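Local coordinates for type-2 restriction enzyme NlaIV (Neisseria lactamica, PDB 6QM2), which is a restriction endonuclease thought to recognise double-stranded 5'-GGNNCC-3' and to cut it after the third nucleotide, leaving blunt ends with 5'-phosphates, at residues Glu90-Arg96 with Asp124-Tyr130; Trp149-Arg153 with Ile172-Trp177; Lys41-Gly47 with Tyr130-Gly136; Ala9-Phe13 with Asp142-Lys146. All coordinates share one frame; numbering follows the deposited sequence.

Contact 1 (Glu90-Arg96 with Asp124-Tyr130); sequences EVKAFNR and DYLIFGY. With K (potassium ion), chain C.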
# COMPACT_ATOMS: atom_id res chain seq x y z
N GLU A 90 22.35 -4.78 -0.83
CA GLU A 90 21.10 -4.08 -0.52
C GLU A 90 20.44 -3.69 -1.84
O GLU A 90 21.10 -3.10 -2.70
CB GLU A 90 21.38 -2.83 0.33
CG GLU A 90 20.16 -2.03 0.77
CD GLU A 90 19.41 -2.61 1.96
OE1 GLU A 90 19.79 -3.68 2.47
OE2 GLU A 90 18.42 -1.97 2.40
N VAL A 91 19.16 -4.01 -2.00
CA VAL A 91 18.39 -3.60 -3.17
C VAL A 91 17.52 -2.40 -2.82
O VAL A 91 16.82 -2.41 -1.80
CB VAL A 91 17.47 -4.72 -3.70
CG1 VAL A 91 16.70 -4.26 -4.94
CG2 VAL A 91 18.29 -5.97 -4.01
N LYS A 92 17.58 -1.37 -3.67
CA LYS A 92 16.79 -0.15 -3.53
C LYS A 92 16.09 0.18 -4.84
O LYS A 92 16.61 -0.09 -5.92
CB LYS A 92 17.68 1.02 -3.11
CG LYS A 92 18.28 0.91 -1.72
CD LYS A 92 17.19 0.80 -0.67
CE LYS A 92 17.68 1.08 0.73
NZ LYS A 92 16.51 1.18 1.63
N ALA A 93 14.89 0.76 -4.72
CA ALA A 93 14.11 1.16 -5.89
C ALA A 93 13.42 2.49 -5.63
O ALA A 93 12.93 2.74 -4.53
CB ALA A 93 13.09 0.08 -6.23
N PHE A 94 13.40 3.33 -6.66
CA PHE A 94 12.68 4.60 -6.62
C PHE A 94 12.16 4.96 -8.00
O PHE A 94 12.76 4.59 -9.02
CB PHE A 94 13.57 5.72 -6.06
CG PHE A 94 14.68 6.15 -6.98
CD1 PHE A 94 15.82 5.37 -7.13
CD2 PHE A 94 14.60 7.34 -7.69
CE1 PHE A 94 16.85 5.76 -7.97
CE2 PHE A 94 15.63 7.74 -8.53
CZ PHE A 94 16.76 6.95 -8.67
N ASN A 95 11.03 5.67 -8.04
CA ASN A 95 10.47 6.17 -9.28
C ASN A 95 11.42 7.22 -9.84
O ASN A 95 11.68 8.23 -9.19
CB ASN A 95 9.08 6.76 -9.05
CG ASN A 95 8.43 7.23 -10.34
OD1 ASN A 95 8.49 8.41 -10.68
ND2 ASN A 95 7.83 6.31 -11.08
N ARG A 96 11.93 6.98 -11.05
CA ARG A 96 12.98 7.81 -11.66
C ARG A 96 12.54 9.26 -11.95
O ARG A 96 13.39 10.14 -12.01
CB ARG A 96 13.51 7.13 -12.93
CG ARG A 96 14.66 7.82 -13.67
CD ARG A 96 15.96 7.81 -12.89
NE ARG A 96 16.93 8.76 -13.43
CZ ARG A 96 16.92 10.08 -13.23
NH1 ARG A 96 15.97 10.66 -12.49
NH2 ARG A 96 17.86 10.84 -13.78
N ASP A 124 27.09 -3.27 -0.90
CA ASP A 124 26.80 -2.76 -2.24
C ASP A 124 25.30 -2.51 -2.38
O ASP A 124 24.48 -3.36 -2.00
CB ASP A 124 27.29 -3.73 -3.31
CG ASP A 124 28.81 -3.76 -3.44
OD1 ASP A 124 29.42 -2.69 -3.60
OD2 ASP A 124 29.39 -4.86 -3.37
N TYR A 125 24.95 -1.34 -2.92
CA TYR A 125 23.57 -0.94 -3.14
C TYR A 125 23.23 -1.06 -4.62
O TYR A 125 23.71 -0.26 -5.42
CB TYR A 125 23.33 0.50 -2.66
CG TYR A 125 23.34 0.64 -1.16
CD1 TYR A 125 24.54 0.62 -0.44
CD2 TYR A 125 22.15 0.78 -0.44
CE1 TYR A 125 24.55 0.74 0.94
CE2 TYR A 125 22.16 0.91 0.94
CZ TYR A 125 23.36 0.89 1.63
OH TYR A 125 23.36 1.01 3.00
N LEU A 126 22.44 -2.08 -4.97
CA LEU A 126 21.91 -2.23 -6.32
C LEU A 126 20.63 -1.42 -6.40
O LEU A 126 19.62 -1.80 -5.81
CB LEU A 126 21.65 -3.71 -6.64
CG LEU A 126 21.15 -4.05 -8.06
CD1 LEU A 126 22.21 -3.73 -9.10
CD2 LEU A 126 20.74 -5.51 -8.13
N ILE A 127 20.68 -0.30 -7.12
CA ILE A 127 19.58 0.68 -7.13
C ILE A 127 18.86 0.69 -8.48
O ILE A 127 19.46 1.03 -9.50
CB ILE A 127 20.09 2.10 -6.80
CG1 ILE A 127 20.95 2.08 -5.53
CG2 ILE A 127 18.91 3.05 -6.61
CD1 ILE A 127 21.64 3.40 -5.23
N PHE A 128 17.57 0.36 -8.47
CA PHE A 128 16.72 0.40 -9.67
C PHE A 128 15.97 1.73 -9.77
O PHE A 128 15.10 2.01 -8.94
CB PHE A 128 15.68 -0.73 -9.65
CG PHE A 128 16.27 -2.10 -9.74
CD1 PHE A 128 16.81 -2.72 -8.61
CD2 PHE A 128 16.25 -2.80 -10.94
CE1 PHE A 128 17.34 -4.00 -8.69
CE2 PHE A 128 16.78 -4.08 -11.03
CZ PHE A 128 17.32 -4.68 -9.90
N GLY A 129 16.30 2.54 -10.77
CA GLY A 129 15.51 3.73 -11.11
C GLY A 129 14.40 3.34 -12.07
O GLY A 129 14.62 3.30 -13.28
N TYR A 130 13.21 3.05 -11.54
CA TYR A 130 12.09 2.53 -12.35
C TYR A 130 11.13 3.61 -12.83
O TYR A 130 11.18 4.76 -12.38
CB TYR A 130 11.34 1.43 -11.58
CG TYR A 130 10.49 1.90 -10.41
CD1 TYR A 130 9.18 2.34 -10.60
CD2 TYR A 130 10.98 1.86 -9.11
CE1 TYR A 130 8.40 2.76 -9.54
CE2 TYR A 130 10.20 2.27 -8.03
CZ TYR A 130 8.91 2.72 -8.26
OH TYR A 130 8.14 3.13 -7.20
K K C . 17.25 -0.46 5.10
O HOH W 1 15.65 1.88 6.43
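Glu90 N donates to Asp124 O (2.8 Å), the first of seven backbone bonds joining two parallel inner strands in the mixed sheet of the PD-(D/E)XK nuclease fold. Glu90-Val91-Lys92 matches the ExK part of that family signature. Packing is dense around Tyr125 and Ile127. With CG trans to the backbone N (chi1 -178°), Glu90 runs alongside Tyr125, its CB over one ring face at 4.1 Å from the centroid; carboxylate and ring planes are 61° apart. The buried carboxylate links the strand to a potassium ion, 3.3 Å from Glu90 OE2, which Ile104 O and a water also bind. Further on, Ile127 CG2 meets the edge of the Phe94 ring at CE1 (3.7 Å). On the reverse face Val91 CG1 touches Phe128 CE1 at 3.8 Å, under helix 44-60. The looser side lies at Lys92 and Asn95, both partly exposed. Lys92 gives NZ to Asp103 O and makes a long salt bridge (3.8 Å) to Glu90 OE2. At the far end Asn95 sets its amide almost perpendicular (80°) to the Tyr130 ring, and Asn95 N sits 3.5 Å above that ring's plane, toward its rim.

Contact 2 (Trp149-Arg153 with Ile172-Trp177); sequences WQITR and IRPGVW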
# COMPACT_ATOMS: atom_id res chain seq x y z
N TRP A 149 28.40 5.60 0.94
CA TRP A 149 29.05 6.91 0.89
C TRP A 149 28.88 7.62 -0.47
O TRP A 149 28.93 8.84 -0.53
CB TRP A 149 30.54 6.84 1.31
CG TRP A 149 31.40 5.77 0.66
CD1 TRP A 149 31.59 4.48 1.12
CD2 TRP A 149 32.19 5.89 -0.52
NE1 TRP A 149 32.43 3.80 0.27
CE2 TRP A 149 32.82 4.64 -0.73
CE3 TRP A 149 32.44 6.94 -1.42
CZ2 TRP A 149 33.68 4.40 -1.82
CZ3 TRP A 149 33.29 6.70 -2.51
CH2 TRP A 149 33.90 5.44 -2.69
N GLN A 150 28.67 6.85 -1.54
CA GLN A 150 28.44 7.41 -2.88
C GLN A 150 27.02 7.95 -3.10
O GLN A 150 26.79 8.72 -4.04
CB GLN A 150 28.75 6.36 -3.96
CG GLN A 150 30.21 5.97 -4.05
CD GLN A 150 30.47 4.95 -5.14
OE1 GLN A 150 29.87 3.87 -5.15
NE2 GLN A 150 31.36 5.28 -6.06
N ILE A 151 26.07 7.56 -2.25
CA ILE A 151 24.67 7.98 -2.40
C ILE A 151 24.17 8.85 -1.24
O ILE A 151 22.96 9.05 -1.11
CB ILE A 151 23.73 6.76 -2.62
CG1 ILE A 151 23.61 5.89 -1.35
CG2 ILE A 151 24.23 5.92 -3.78
CD1 ILE A 151 22.69 4.70 -1.52
N THR A 152 25.08 9.37 -0.42
CA THR A 152 24.71 10.29 0.66
C THR A 152 25.60 11.53 0.62
O THR A 152 26.65 11.54 -0.02
CB THR A 152 24.83 9.65 2.06
OG1 THR A 152 26.10 9.00 2.19
CG2 THR A 152 23.72 8.65 2.29
N ARG A 153 25.14 12.56 1.32
CA ARG A 153 25.81 13.85 1.36
C ARG A 153 25.59 14.51 2.72
O ARG A 153 24.98 13.92 3.61
CB ARG A 153 25.26 14.74 0.24
CG ARG A 153 23.75 14.95 0.25
CD ARG A 153 23.36 16.22 -0.49
NE ARG A 153 21.93 16.29 -0.80
CZ ARG A 153 20.96 16.63 0.06
NH1 ARG A 153 21.22 16.94 1.33
NH2 ARG A 153 19.69 16.64 -0.37
N ILE A 172 18.75 8.29 7.94
CA ILE A 172 19.74 8.82 7.02
C ILE A 172 19.07 8.81 5.65
O ILE A 172 18.41 7.83 5.28
CB ILE A 172 21.04 7.98 7.02
CG1 ILE A 172 21.74 8.08 8.38
CG2 ILE A 172 21.99 8.43 5.90
CD1 ILE A 172 22.75 6.99 8.65
N ARG A 173 19.22 9.91 4.92
CA ARG A 173 18.52 10.12 3.66
C ARG A 173 19.54 10.24 2.53
O ARG A 173 20.60 10.86 2.70
CB ARG A 173 17.66 11.38 3.73
CG ARG A 173 16.36 11.24 4.53
CD ARG A 173 15.30 10.41 3.81
NE ARG A 173 15.02 10.91 2.46
CZ ARG A 173 14.12 10.38 1.62
NH1 ARG A 173 13.36 9.35 1.98
NH2 ARG A 173 13.97 10.92 0.41
N PRO A 174 19.23 9.64 1.37
CA PRO A 174 20.15 9.69 0.24
C PRO A 174 20.13 11.04 -0.46
O PRO A 174 19.13 11.75 -0.40
CB PRO A 174 19.62 8.60 -0.69
CG PRO A 174 18.16 8.58 -0.42
CD PRO A 174 18.00 8.88 1.04
N GLY A 175 21.23 11.38 -1.12
CA GLY A 175 21.31 12.54 -2.00
C GLY A 175 20.97 12.16 -3.43
O GLY A 175 20.57 11.03 -3.71
N VAL A 176 21.12 13.12 -4.33
CA VAL A 176 20.92 12.92 -5.77
C VAL A 176 22.29 12.81 -6.43
O VAL A 176 22.85 13.79 -6.94
CB VAL A 176 20.07 14.04 -6.39
CG1 VAL A 176 19.80 13.75 -7.86
CG2 VAL A 176 18.75 14.19 -5.63
N TRP A 177 22.83 11.60 -6.38
CA TRP A 177 24.17 11.27 -6.88
C TRP A 177 24.27 11.32 -8.41
O TRP A 177 25.32 11.66 -8.96
CB TRP A 177 24.59 9.87 -6.36
CG TRP A 177 23.80 8.73 -6.95
CD1 TRP A 177 24.08 8.05 -8.09
CD2 TRP A 177 22.58 8.17 -6.44
NE1 TRP A 177 23.13 7.09 -8.33
CE2 TRP A 177 22.19 7.14 -7.33
CE3 TRP A 177 21.78 8.42 -5.31
CZ2 TRP A 177 21.04 6.37 -7.13
CZ3 TRP A 177 20.63 7.65 -5.12
CH2 TRP A 177 20.27 6.64 -6.02
O HOH W 2 21.37 15.95 -3.72
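Ile151 and Trp177 share a first torsion, chi1 69° in both, which places Ile151 CG1 and Trp177 CG between the backbone N and the carbonyl carbon of their own residues. The two side chains thereby come to lie next to each other and point the same way. Ile151 CG2, left beside its backbone N, rests over the indole as a CH-pi contact, 4.0 Å from the centroid of the Trp177 six-membered ring and 20° off its normal. Ile151 CB adds a second touch, 3.7 Å from Trp177 CE3. At the root of the same indole, Trp177 CB lies 3.4 Å from Gln150 O.

One direct hydrogen bond ties the backbones: Gly175 N-H donates to Ile151 O at 2.9 Å, approaching from above the carbonyl plane (38° out of it) and not along a lone pair. Beyond it, Arg153 extends its chain past Gly175 CA, and a water bridges the loops, accepting from Arg153 NE (3.0 Å) and from Val176 N (2.9 Å). Thr152 sends its methyl to the end of strand 168-172, CG2 to Ile172 CG2 at 4.0 Å, while its OG1 bonds back to Val148 O.

Arg173 turns outward to a salt bridge with Asp103. Ile151 and Trp177 both press on Ile127, and Thr152 and Ile172 meet helix 191-204. The arrangement is loop-on-sheet packing: two irregular connections, joined by one backbone bond and a water, lie between the central sheet of a PD-(D/E)XK nuclease core and helix 191-204.

Contact 3 (Lys41-Gly47 with Tyr130-Gly136); sequences KQKDVVG and YDMDDNG
Lys41 stretches past the turn that follows strand 124-132, its extended chain bringing CD to 3.6 Å from Asp134 O. Met132 CE lies beside the Lys41 backbone, because the methionine chain, otherwise extended, bends at the thioether (chi3 75°). Gln42 points the other way, onto Asn48 of the second subunit. Lys43 runs past Met132 in the opposite sense, with its CB 4.1 Å from Met132 CE, and ends in a weak hydrogen bond from NZ to Met132 O (3.5 Å). Asp131 and Asp134 also lie near this ammonium, though not in contact with it, and their charges may add a weak, longer-range attraction. Val45 turns from the sheet toward Gln42 of the second subunit. At Val46 the helix meets the sheet directly. Its chi1 of 176° directs CG1 over the Tyr130 ring, 3.6 Å from the centroid and 15° off the normal, on the face opposite Asn95 N, so the ring is sandwiched. The other methyl, CG2, approaches Met132 SD at 4.2 Å. Gly47 closes the segment, its backbone passing near the tyrosine hydroxyl, with N 3.7 Å from Tyr130 OH. This is helix-on-sheet packing in an alpha/beta nuclease core: the N-terminal part of helix 44-60, at Val46 and Gly47, packs on the end of strand 124-132.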
# COMPACT_ATOMS: atom_id res chain seq x y z
N LYS A 41 -2.06 -1.12 -11.68
CA LYS A 41 -1.41 0.18 -11.86
C LYS A 41 -1.10 0.91 -10.54
O LYS A 41 -0.89 2.13 -10.56
CB LYS A 41 -2.27 1.07 -12.76
CG LYS A 41 -2.67 0.45 -14.09
CD LYS A 41 -3.45 1.44 -14.94
CE LYS A 41 -4.20 0.74 -16.06
NZ LYS A 41 -5.06 1.68 -16.82
N GLN A 42 -1.07 0.20 -9.42
CA GLN A 42 -0.68 0.82 -8.14
C GLN A 42 0.83 1.06 -8.16
O GLN A 42 1.62 0.12 -8.26
CB GLN A 42 -1.08 -0.05 -6.95
CG GLN A 42 -2.59 -0.20 -6.81
CD GLN A 42 -3.01 -0.96 -5.57
OE1 GLN A 42 -2.20 -1.24 -4.68
NE2 GLN A 42 -4.29 -1.30 -5.50
N LYS A 43 1.22 2.33 -8.05
CA LYS A 43 2.59 2.77 -8.35
C LYS A 43 3.57 2.53 -7.19
O LYS A 43 4.74 2.22 -7.42
CB LYS A 43 2.58 4.26 -8.75
CG LYS A 43 3.73 4.68 -9.66
CD LYS A 43 3.39 5.96 -10.42
CE LYS A 43 4.40 6.25 -11.51
NZ LYS A 43 3.99 7.41 -12.36
N ASP A 44 3.08 2.70 -5.96
CA ASP A 44 3.87 2.43 -4.74
C ASP A 44 4.29 0.96 -4.55
O ASP A 44 5.31 0.70 -3.90
CB ASP A 44 3.12 2.94 -3.49
CG ASP A 44 1.75 2.29 -3.31
OD1 ASP A 44 1.15 1.81 -4.30
OD2 ASP A 44 1.25 2.28 -2.16
N VAL A 45 3.53 0.02 -5.10
CA VAL A 45 3.83 -1.42 -5.00
C VAL A 45 5.10 -1.83 -5.78
O VAL A 45 5.75 -2.81 -5.41
CB VAL A 45 2.61 -2.29 -5.44
CG1 VAL A 45 2.95 -3.77 -5.57
CG2 VAL A 45 1.46 -2.11 -4.46
N VAL A 46 5.46 -1.08 -6.83
CA VAL A 46 6.60 -1.44 -7.69
C VAL A 46 7.91 -1.48 -6.89
O VAL A 46 8.63 -2.47 -6.96
CB VAL A 46 6.74 -0.49 -8.91
CG1 VAL A 46 7.99 -0.83 -9.73
CG2 VAL A 46 5.50 -0.56 -9.79
N GLY A 47 8.18 -0.42 -6.13
CA GLY A 47 9.41 -0.32 -5.32
C GLY A 47 9.63 -1.46 -4.33
O GLY A 47 10.76 -1.92 -4.16
N TYR A 130 13.21 3.05 -11.54
CA TYR A 130 12.09 2.53 -12.35
C TYR A 130 11.13 3.61 -12.83
O TYR A 130 11.18 4.76 -12.38
CB TYR A 130 11.34 1.43 -11.58
CG TYR A 130 10.49 1.90 -10.41
CD1 TYR A 130 9.18 2.34 -10.60
CD2 TYR A 130 10.98 1.86 -9.11
CE1 TYR A 130 8.40 2.76 -9.54
CE2 TYR A 130 10.20 2.27 -8.03
CZ TYR A 130 8.91 2.72 -8.26
OH TYR A 130 8.14 3.13 -7.20
N ASP A 131 10.24 3.22 -13.75
CA ASP A 131 9.20 4.09 -14.29
C ASP A 131 7.99 3.25 -14.70
O ASP A 131 8.15 2.18 -15.28
CB ASP A 131 9.73 4.86 -15.51
CG ASP A 131 8.74 5.90 -16.04
OD1 ASP A 131 7.74 5.51 -16.68
OD2 ASP A 131 8.99 7.11 -15.84
N MET A 132 6.78 3.74 -14.39
CA MET A 132 5.53 3.12 -14.85
C MET A 132 4.68 4.15 -15.60
O MET A 132 4.34 5.20 -15.04
CB MET A 132 4.74 2.52 -13.68
CG MET A 132 3.63 1.58 -14.13
SD MET A 132 2.87 0.59 -12.82
CE MET A 132 1.87 1.82 -11.99
N ASP A 133 4.35 3.83 -16.85
CA ASP A 133 3.51 4.69 -17.70
C ASP A 133 2.02 4.59 -17.33
O ASP A 133 1.66 3.90 -16.37
CB ASP A 133 3.77 4.40 -19.21
CG ASP A 133 3.37 2.98 -19.65
OD1 ASP A 133 2.53 2.32 -19.00
OD2 ASP A 133 3.91 2.52 -20.68
N ASP A 134 1.16 5.27 -18.09
CA ASP A 134 -0.29 5.26 -17.83
C ASP A 134 -0.95 3.89 -18.10
O ASP A 134 -1.91 3.52 -17.43
CB ASP A 134 -0.99 6.35 -18.65
CG ASP A 134 -0.49 7.75 -18.30
OD1 ASP A 134 -0.53 8.12 -17.11
OD2 ASP A 134 -0.04 8.46 -19.22
N ASN A 135 -0.42 3.16 -19.08
CA ASN A 135 -0.90 1.80 -19.41
C ASN A 135 -0.46 0.72 -18.41
O ASN A 135 -0.97 -0.40 -18.46
CB ASN A 135 -0.46 1.39 -20.83
CG ASN A 135 -1.25 2.10 -21.91
OD1 ASN A 135 -2.48 2.02 -21.95
ND2 ASN A 135 -0.56 2.80 -22.80
N GLY A 136 0.50 1.03 -17.53
CA GLY A 136 0.97 0.11 -16.50
C GLY A 136 2.23 -0.69 -16.80
O GLY A 136 2.58 -1.59 -16.03

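Contact 4 (Ala9-Phe13 with Asp142-Lys146); sequences AQQIF and DLWLK
Phe13 lays its ring over Leu145, joining helix 9-18 to strand 138-147, the strand at one border of the central sheet in this alpha/beta nuclease fold. The segments run nearly antiparallel, at 170°, and no hydrogen bond crosses between them: the contact is mainly apolar. A chi1 of 179° swings the Phe13 ring away from its backbone N and carries it down from the helix onto the strand. Leu145 CB then lies over one face, 4.0 Å from the ring centroid and 18° off its normal, and Leu145 N is over the ring too. Leu143 passes the ring while pointing the opposite way, its CD2 3.8 Å from Phe13 CD1. The rim of the same ring points at the strand backbone, Phe13 CE1 lying 3.7 Å from Leu143 O near the ring plane.

Leu145 spreads its branches under the first helical turn. CD1 meets Ala9 CB at 4.2 Å, and CD2 touches Gln10 OE1 at 3.6 Å. The turn is held by its own backbone, Phe13 N bonding to Ala9 O at 2.9 Å, while Gln10 NE2 is tied to Asp14 OD2, fixing the amide that leans over the leucine.

Farther out, Ile12 packs on Trp57 and Leu58 of helix 44-60, and Phe13 also reaches Leu126. Leu143 backs onto Phe128 and Ile22. Trp144 points away from the helix and meets the Trp177 ring edge-to-face, and at the start of the strand segment Asp142 OD2 forms a salt bridge with Arg96 NE.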
# COMPACT_ATOMS: atom_id res chain seq x y z
N ALA A 9 28.49 -8.93 -6.24
CA ALA A 9 27.57 -7.84 -6.57
C ALA A 9 27.84 -7.19 -7.92
O ALA A 9 26.91 -6.82 -8.63
CB ALA A 9 27.60 -6.78 -5.47
N GLN A 10 29.12 -7.05 -8.28
CA GLN A 10 29.53 -6.48 -9.57
C GLN A 10 29.19 -7.42 -10.74
O GLN A 10 28.82 -6.96 -11.82
CB GLN A 10 31.03 -6.15 -9.56
CG GLN A 10 31.54 -5.42 -10.80
CD GLN A 10 31.04 -3.99 -10.92
OE1 GLN A 10 31.17 -3.20 -9.99
NE2 GLN A 10 30.48 -3.66 -12.08
N GLN A 11 29.31 -8.73 -10.52
CA GLN A 11 28.93 -9.73 -11.52
C GLN A 11 27.42 -9.73 -11.74
O GLN A 11 26.96 -9.84 -12.88
CB GLN A 11 29.42 -11.13 -11.13
CG GLN A 11 30.92 -11.35 -11.28
CD GLN A 11 31.40 -12.67 -10.70
OE1 GLN A 11 31.02 -13.06 -9.59
NE2 GLN A 11 32.26 -13.36 -11.44
N ILE A 12 26.65 -9.59 -10.65
CA ILE A 12 25.18 -9.48 -10.72
C ILE A 12 24.76 -8.20 -11.44
O ILE A 12 23.87 -8.23 -12.28
CB ILE A 12 24.54 -9.54 -9.31
CG1 ILE A 12 24.72 -10.94 -8.71
CG2 ILE A 12 23.05 -9.21 -9.37
CD1 ILE A 12 24.47 -11.01 -7.22
N PHE A 13 25.41 -7.08 -11.10
CA PHE A 13 25.18 -5.80 -11.78
C PHE A 13 25.41 -5.94 -13.28
O PHE A 13 24.52 -5.63 -14.08
CB PHE A 13 26.09 -4.72 -11.18
CG PHE A 13 25.95 -3.36 -11.84
CD1 PHE A 13 24.74 -2.67 -11.81
CD2 PHE A 13 27.04 -2.76 -12.47
CE1 PHE A 13 24.62 -1.42 -12.40
CE2 PHE A 13 26.92 -1.51 -13.07
CZ PHE A 13 25.71 -0.84 -13.03
N ASP A 142 17.11 3.41 -15.24
CA ASP A 142 18.51 3.40 -14.80
C ASP A 142 18.78 2.25 -13.82
O ASP A 142 17.87 1.76 -13.15
CB ASP A 142 18.86 4.72 -14.11
CG ASP A 142 19.01 5.88 -15.08
OD1 ASP A 142 19.83 5.77 -16.01
OD2 ASP A 142 18.32 6.91 -14.90
N LEU A 143 20.04 1.81 -13.77
CA LEU A 143 20.51 0.85 -12.77
C LEU A 143 21.88 1.29 -12.28
O LEU A 143 22.73 1.70 -13.07
CB LEU A 143 20.58 -0.56 -13.36
CG LEU A 143 20.77 -1.70 -12.34
CD1 LEU A 143 19.51 -1.94 -11.53
CD2 LEU A 143 21.18 -2.99 -13.03
N TRP A 144 22.09 1.21 -10.96
CA TRP A 144 23.35 1.59 -10.34
C TRP A 144 23.83 0.53 -9.35
O TRP A 144 23.01 -0.19 -8.76
CB TRP A 144 23.21 2.90 -9.56
CG TRP A 144 22.90 4.12 -10.37
CD1 TRP A 144 23.80 4.91 -11.02
CD2 TRP A 144 21.61 4.71 -10.57
NE1 TRP A 144 23.14 5.96 -11.63
CE2 TRP A 144 21.80 5.86 -11.37
CE3 TRP A 144 20.32 4.38 -10.15
CZ2 TRP A 144 20.74 6.68 -11.76
CZ3 TRP A 144 19.26 5.20 -10.55
CH2 TRP A 144 19.48 6.34 -11.34
N LEU A 145 25.15 0.44 -9.19
CA LEU A 145 25.78 -0.29 -8.09
C LEU A 145 26.69 0.70 -7.38
O LEU A 145 27.70 1.14 -7.94
CB LEU A 145 26.57 -1.49 -8.60
CG LEU A 145 27.07 -2.46 -7.52
CD1 LEU A 145 25.92 -3.22 -6.87
CD2 LEU A 145 28.09 -3.43 -8.10
N LYS A 146 26.32 1.06 -6.15
CA LYS A 146 27.02 2.11 -5.40
C LYS A 146 27.25 1.70 -3.95
O LYS A 146 26.58 0.81 -3.43
CB LYS A 146 26.20 3.41 -5.44
CG LYS A 146 25.97 4.00 -6.83
CD LYS A 146 27.08 4.97 -7.23
CE LYS A 146 27.20 5.08 -8.74
NZ LYS A 146 28.22 6.09 -9.12

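Overall arrangement
Contact 1 is the middle of the group: contacts 3 and 4 use the same sheet, and contact 2 packs against it. Contact 4 is nearest, centres about 10 Å apart, with Tyr125 N 2.7 Å from Lys146 O, a probable hydrogen bond. Contact 2 covers the face bearing Ile127, whose CD1 is 3.6 Å from Trp177 CZ2. Contact 3 continues the strand through Tyr130, its centre about 24 Å from that of contact 2. Glu90 binds the potassium ion, and its side chain lies about 5 Å from a separate sodium ion held by Ser68, Asn70, Met73 and Pro75; Glu90-Lys92 is probably part of the active site, as in other PD-(D/E)XK nucleases. The Ile172 side chain is about 9 Å from the potassium ion.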